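Local coordinates for protein cruciferin (Brassica napus, PDB 3KGL) that serves as a seed storage protein, an 11S globulin laid down as a nutrient reservoir and built up from cupin-type subunits into a hexamer, at the interface of chains A and B. Coordinates in Å, arbitrary orientation; residue numbers count along the deposited sequence, not the author numbering. Chains: chain A/B, Cruciferin.

Contact 1: the interface of chains A and B. Residues chain A 193, 205, 208, 210-211, 214-217; chain B 8, 10, 362-363, 365.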
# COMPACT_ATOMS: atom_id res chain seq x y z
N ARG A 193 -14.63 -2.50 -10.67
CA ARG A 193 -14.69 -3.01 -12.02
C ARG A 193 -15.11 -4.45 -12.07
O ARG A 193 -14.34 -5.35 -11.76
CB ARG A 193 -13.36 -2.81 -12.74
CG ARG A 193 -13.04 -1.36 -12.96
CD ARG A 193 -12.05 -1.22 -14.09
NE ARG A 193 -11.50 0.13 -14.16
CZ ARG A 193 -11.80 1.00 -15.11
NH1 ARG A 193 -12.66 0.68 -16.06
NH2 ARG A 193 -11.24 2.19 -15.11
N GLN A 205 -20.82 1.09 -18.39
CA GLN A 205 -20.18 1.34 -17.10
C GLN A 205 -20.54 2.73 -16.58
O GLN A 205 -19.69 3.62 -16.45
CB GLN A 205 -18.67 1.14 -17.20
CG GLN A 205 -18.31 0.02 -18.15
CD GLN A 205 -16.83 -0.25 -18.21
OE1 GLN A 205 -16.25 -0.83 -17.30
NE2 GLN A 205 -16.20 0.16 -19.31
N ILE A 208 -18.71 4.70 -13.79
CA ILE A 208 -17.43 5.34 -14.11
C ILE A 208 -17.69 6.60 -14.95
O ILE A 208 -18.70 6.68 -15.63
CB ILE A 208 -16.52 4.36 -14.88
CG1 ILE A 208 -16.47 3.00 -14.19
CG2 ILE A 208 -15.13 4.92 -15.03
CD1 ILE A 208 -15.47 2.06 -14.79
N GLY A 210 -16.17 8.77 -17.84
CA GLY A 210 -16.23 9.02 -19.27
C GLY A 210 -16.52 7.81 -20.14
O GLY A 210 -15.87 7.60 -21.17
N ARG A 211 -17.51 7.01 -19.75
CA ARG A 211 -17.87 5.83 -20.52
C ARG A 211 -18.72 6.11 -21.79
O ARG A 211 -18.78 5.31 -22.73
CB ARG A 211 -18.52 4.81 -19.58
CG ARG A 211 -17.53 4.15 -18.64
CD ARG A 211 -16.73 3.01 -19.32
NE ARG A 211 -16.35 3.29 -20.71
CZ ARG A 211 -15.39 2.66 -21.39
NH1 ARG A 211 -14.64 1.71 -20.82
NH2 ARG A 211 -15.15 3.00 -22.65
N GLN A 214 -21.34 3.59 -23.89
CA GLN A 214 -21.00 2.43 -24.67
C GLN A 214 -21.45 1.22 -23.90
O GLN A 214 -21.34 1.16 -22.69
CB GLN A 214 -19.51 2.34 -24.92
CG GLN A 214 -19.01 3.17 -26.06
CD GLN A 214 -17.53 3.06 -26.20
OE1 GLN A 214 -16.96 1.97 -26.06
NE2 GLN A 214 -16.88 4.19 -26.46
N PRO A 215 -21.98 0.24 -24.61
CA PRO A 215 -22.43 -0.99 -23.96
C PRO A 215 -21.25 -1.80 -23.38
O PRO A 215 -20.09 -1.70 -23.83
CB PRO A 215 -23.10 -1.78 -25.10
CG PRO A 215 -23.18 -0.84 -26.24
CD PRO A 215 -22.15 0.21 -26.07
N GLN A 216 -21.55 -2.59 -22.36
CA GLN A 216 -20.54 -3.39 -21.73
C GLN A 216 -20.84 -4.83 -22.01
O GLN A 216 -21.81 -5.39 -21.50
CB GLN A 216 -20.49 -3.16 -20.22
CG GLN A 216 -19.26 -3.74 -19.56
CD GLN A 216 -19.34 -3.69 -18.07
OE1 GLN A 216 -20.43 -3.66 -17.51
NE2 GLN A 216 -18.20 -3.68 -17.41
N LYS A 217 -19.96 -5.43 -22.79
CA LYS A 217 -20.07 -6.81 -23.17
C LYS A 217 -19.28 -7.70 -22.20
O LYS A 217 -18.46 -7.20 -21.43
CB LYS A 217 -19.58 -6.97 -24.60
CG LYS A 217 -19.86 -5.73 -25.47
CD LYS A 217 -18.89 -4.60 -25.13
CE LYS A 217 -18.92 -3.49 -26.14
NZ LYS A 217 -20.31 -2.99 -26.33
N GLN B 8 -8.67 3.26 -17.29
CA GLN B 8 -9.72 3.27 -18.29
C GLN B 8 -9.04 3.26 -19.66
O GLN B 8 -8.93 4.29 -20.33
CB GLN B 8 -10.59 4.51 -18.13
CG GLN B 8 -11.77 4.56 -19.05
CD GLN B 8 -12.95 3.85 -18.46
OE1 GLN B 8 -12.80 2.89 -17.69
NE2 GLN B 8 -14.15 4.32 -18.79
N ASP B 10 -8.57 2.16 -23.56
CA ASP B 10 -9.36 1.80 -24.74
C ASP B 10 -8.49 1.18 -25.84
O ASP B 10 -8.97 0.37 -26.64
CB ASP B 10 -10.17 3.01 -25.23
CG ASP B 10 -11.32 3.37 -24.29
OD1 ASP B 10 -11.93 2.45 -23.70
OD2 ASP B 10 -11.63 4.58 -24.14
N ASP B 362 -12.19 -4.78 -19.21
CA ASP B 362 -13.34 -4.95 -18.32
C ASP B 362 -14.67 -4.64 -18.99
O ASP B 362 -15.70 -5.15 -18.57
CB ASP B 362 -13.19 -4.11 -17.04
CG ASP B 362 -12.89 -2.65 -17.31
OD1 ASP B 362 -12.05 -2.31 -18.19
OD2 ASP B 362 -13.48 -1.81 -16.61
N ASN B 363 -14.64 -3.82 -20.03
CA ASN B 363 -15.84 -3.50 -20.78
C ASN B 363 -16.13 -4.52 -21.86
O ASN B 363 -17.09 -4.38 -22.61
CB ASN B 363 -15.68 -2.13 -21.44
CG ASN B 363 -17.00 -1.48 -21.80
OD1 ASN B 363 -17.97 -1.57 -21.05
ND2 ASN B 363 -17.03 -0.79 -22.93
N ASP B 365 -14.28 -4.95 -24.35
CA ASP B 365 -13.75 -4.39 -25.59
C ASP B 365 -12.42 -5.05 -25.88
O ASP B 365 -11.72 -5.47 -24.96
CB ASP B 365 -13.54 -2.88 -25.44
CG ASP B 365 -14.85 -2.10 -25.36
OD1 ASP B 365 -15.77 -2.43 -26.14
OD2 ASP B 365 -14.93 -1.14 -24.55
O HOH W 1 -19.56 0.70 -20.99
O HOH W 2 -17.45 -7.31 -19.17

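Contact 2: the interface of chains A and B. Residues chain A 60, 80-81, 159-160, 162; chain B 340, 342, 407-409, 417.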
# COMPACT_ATOMS: atom_id res chain seq x y z
N PHE A 60 -16.08 -11.49 -11.98
CA PHE A 60 -14.96 -11.31 -11.07
C PHE A 60 -14.51 -9.85 -11.01
O PHE A 60 -14.70 -9.07 -11.95
CB PHE A 60 -13.80 -12.27 -11.37
CG PHE A 60 -13.02 -11.95 -12.63
CD1 PHE A 60 -12.10 -10.92 -12.66
CD2 PHE A 60 -13.18 -12.71 -13.78
CE1 PHE A 60 -11.38 -10.64 -13.80
CE2 PHE A 60 -12.46 -12.44 -14.92
CZ PHE A 60 -11.57 -11.40 -14.93
N VAL A 80 -12.20 -20.69 -8.03
CA VAL A 80 -10.83 -20.20 -7.85
C VAL A 80 -9.89 -20.66 -8.97
O VAL A 80 -10.24 -21.55 -9.75
CB VAL A 80 -10.27 -20.66 -6.51
CG1 VAL A 80 -11.30 -20.46 -5.42
CG2 VAL A 80 -9.91 -22.11 -6.61
N PRO A 81 -8.69 -20.04 -9.07
CA PRO A 81 -7.69 -20.49 -10.05
C PRO A 81 -7.12 -21.88 -9.73
O PRO A 81 -6.30 -22.02 -8.82
CB PRO A 81 -6.58 -19.43 -9.93
CG PRO A 81 -7.24 -18.23 -9.30
CD PRO A 81 -8.30 -18.78 -8.40
N PRO A 159 -9.59 -10.72 -5.00
CA PRO A 159 -9.54 -10.22 -6.37
C PRO A 159 -9.26 -11.37 -7.32
O PRO A 159 -8.33 -12.14 -7.07
CB PRO A 159 -8.33 -9.27 -6.37
CG PRO A 159 -8.19 -8.83 -4.95
CD PRO A 159 -8.73 -9.96 -4.08
N GLY A 160 -10.06 -11.51 -8.38
CA GLY A 160 -9.82 -12.55 -9.36
C GLY A 160 -10.72 -13.76 -9.24
O GLY A 160 -10.78 -14.59 -10.15
N ALA A 162 -14.24 -15.59 -9.36
CA ALA A 162 -15.54 -15.40 -9.99
C ALA A 162 -16.66 -15.98 -9.14
O ALA A 162 -16.50 -17.06 -8.59
CB ALA A 162 -15.56 -16.03 -11.36
N TRP B 340 -6.26 -14.48 -17.53
CA TRP B 340 -6.15 -13.17 -16.91
C TRP B 340 -5.39 -13.33 -15.61
O TRP B 340 -5.41 -14.40 -15.02
CB TRP B 340 -7.55 -12.55 -16.67
CG TRP B 340 -8.28 -13.04 -15.44
CD1 TRP B 340 -8.10 -12.62 -14.16
CD2 TRP B 340 -9.33 -14.02 -15.39
NE1 TRP B 340 -8.95 -13.28 -13.31
CE2 TRP B 340 -9.71 -14.14 -14.04
CE3 TRP B 340 -9.97 -14.81 -16.35
CZ2 TRP B 340 -10.70 -15.02 -13.63
CZ3 TRP B 340 -10.95 -15.68 -15.94
CH2 TRP B 340 -11.31 -15.78 -14.59
N ALA B 342 -5.26 -12.73 -11.93
CA ALA B 342 -6.22 -12.37 -10.91
C ALA B 342 -5.69 -11.21 -10.05
O ALA B 342 -6.42 -10.25 -9.79
CB ALA B 342 -6.58 -13.58 -10.06
N GLN B 407 -1.42 -15.03 -9.56
CA GLN B 407 -2.33 -16.11 -9.98
C GLN B 407 -2.93 -15.90 -11.36
O GLN B 407 -3.36 -14.81 -11.73
CB GLN B 407 -3.45 -16.38 -8.95
CG GLN B 407 -3.38 -17.79 -8.32
CD GLN B 407 -2.13 -18.03 -7.46
OE1 GLN B 407 -1.76 -17.19 -6.62
NE2 GLN B 407 -1.48 -19.18 -7.65
N ILE B 408 -2.93 -16.98 -12.13
CA ILE B 408 -3.56 -17.00 -13.43
C ILE B 408 -4.87 -17.75 -13.34
O ILE B 408 -5.02 -18.68 -12.54
CB ILE B 408 -2.66 -17.71 -14.44
CG1 ILE B 408 -1.59 -16.75 -14.92
CG2 ILE B 408 -3.47 -18.19 -15.61
CD1 ILE B 408 -0.26 -17.40 -15.09
N ASN B 409 -5.84 -17.31 -14.13
CA ASN B 409 -7.06 -18.05 -14.35
C ASN B 409 -7.22 -18.16 -15.84
O ASN B 409 -7.12 -17.16 -16.54
CB ASN B 409 -8.26 -17.31 -13.74
CG ASN B 409 -8.89 -18.05 -12.57
OD1 ASN B 409 -8.91 -17.54 -11.45
ND2 ASN B 409 -9.42 -19.26 -12.84
N VAL B 417 -12.19 -21.02 -15.48
CA VAL B 417 -13.29 -20.60 -14.63
C VAL B 417 -14.56 -21.29 -15.13
O VAL B 417 -15.33 -21.81 -14.34
CB VAL B 417 -13.44 -19.04 -14.53
CG1 VAL B 417 -13.52 -18.40 -15.90
CG2 VAL B 417 -14.66 -18.67 -13.70

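Contact 1: the interface of chains A and B
This is a polar stretch of the subunit interface of an 11S globulin, where loop residues of chain A that include 205-217 meet the N-terminal segment of chain B and its loop at 362-365, which belongs to the C-terminal cupin region. Charge pairing centres on A:Arg193. Its chain runs extended from CG to NE and brings the guanidinium edge-on to two acceptors. NH1 forms a salt bridge with the carboxylate oxygen OD2 of B:Asp362 at 2.7 Å, OD2 accepting through its syn lone pair; the two flat groups stand 80° apart. NH1 and NH2 together grip one atom, the amide oxygen OE1 of B:Gln8, with NH1 at 2.8 Å lying nearly along the C=O axis and NH2 coming in from above the carbonyl plane. An alanine in place of A:Arg193 removes the guanidinium and with it the ion pair to B:Asp362, which would probably loosen the hold on the B:Gln8 amide and weaken this part of the interface. A second, weak salt bridge joins A:Arg211 NH2 to B:Asp10 OD1, tip to tip, but both residues are poorly ordered.

Backbone groups of chain B accept further hydrogen bonds. The side-chain amide NE2 of A:Gln216 meets the carbonyl O of B:Asp362 at 3.1 Å, and the main-chain N of A:Lys217 reaches O of B:Asn363 at 3.1 Å, each donor sitting above the carbonyl plane.

B:Asn363 is set within its own chain: CG lies anti to the backbone N (chi1 -158°), and ND2 donates to OD2 of B:Asp365 at 2.7 Å. Its amide lies almost parallel to that of A:Gln205, 7° apart, yet the N-H groups of A:Gln205 NE2 point away from OD1.

Two waters also bridge the chains. One links OD1 of B:Asn363 (2.8 Å) to the backbone of A:Gln205 and A:Gln214; another joins the carbonyls of A:Lys217 and B:Asp362.

Contact 2: the interface of chains A and B
A:Phe60 and B:Trp340 both carry CG in the crowded position between the backbone N and the carbonyl carbon (chi1 72° and 81°), and with the second torsion turning each ring roughly crosswise to its CA-CB bond, the rings leave their strands, 54-61 and 335-341, to meet face to face. This aromatic stack is the centre of an apolar patch between two cupin-family subunits, the phenylalanine from the N-terminal cupin region of chain A and the tryptophan from the C-terminal one of chain B. The planes are 11° apart. The phenyl centroid lies 4.0 Å from that of the six-membered indole ring and 3.9 Å from that of the five-membered ring, so the phenyl straddles the fused bond, with its CE2 over the middle of the indole.

The opposite indole face is backed from within chain B by CB of B:Asn409, toward the rim, which leaves the tryptophan sandwiched between its own chain and its neighbour. In-plane neighbours at the indole edge are the carbonyl O of A:Gly160 and CG1 of B:Val417. These contacts are likely to limit how far the ring can turn.

Small groups meet around the stack. The CA of A:Gly160 sits 3.5 Å from CB of B:Ala342. A:Pro81 lies across the side chain of B:Asn409 at about a right angle, with CG of the proline 3.7 Å from CG of the asparagine, though both residues are poorly ordered. No hydrogen bond or salt bridge crosses between the chains in this patch, so it rests on packing and shape.

Beyond the rings, the methyl CB of A:Ala162 touches CG2 of B:Val417 at 3.6 Å.

Contact 1 and contact 2 are parts of one A-B interface, with the centres of their C-alpha atoms about 20 Å apart. They share no residue, but both set chain A's N-terminal half against elements of chain B's C-terminal cupin region; in contact 1 chain B adds its N-terminal segment. Polar, charged and water-bridged loops in contact 1 and apolar, partly strand-borne packing in contact 2 would together fix both position and orientation of the neighbours. The interface is not an exact two-fold, which suits head-to-tail joining of subunits in the deposited trimer, presumably half of the mature hexamer.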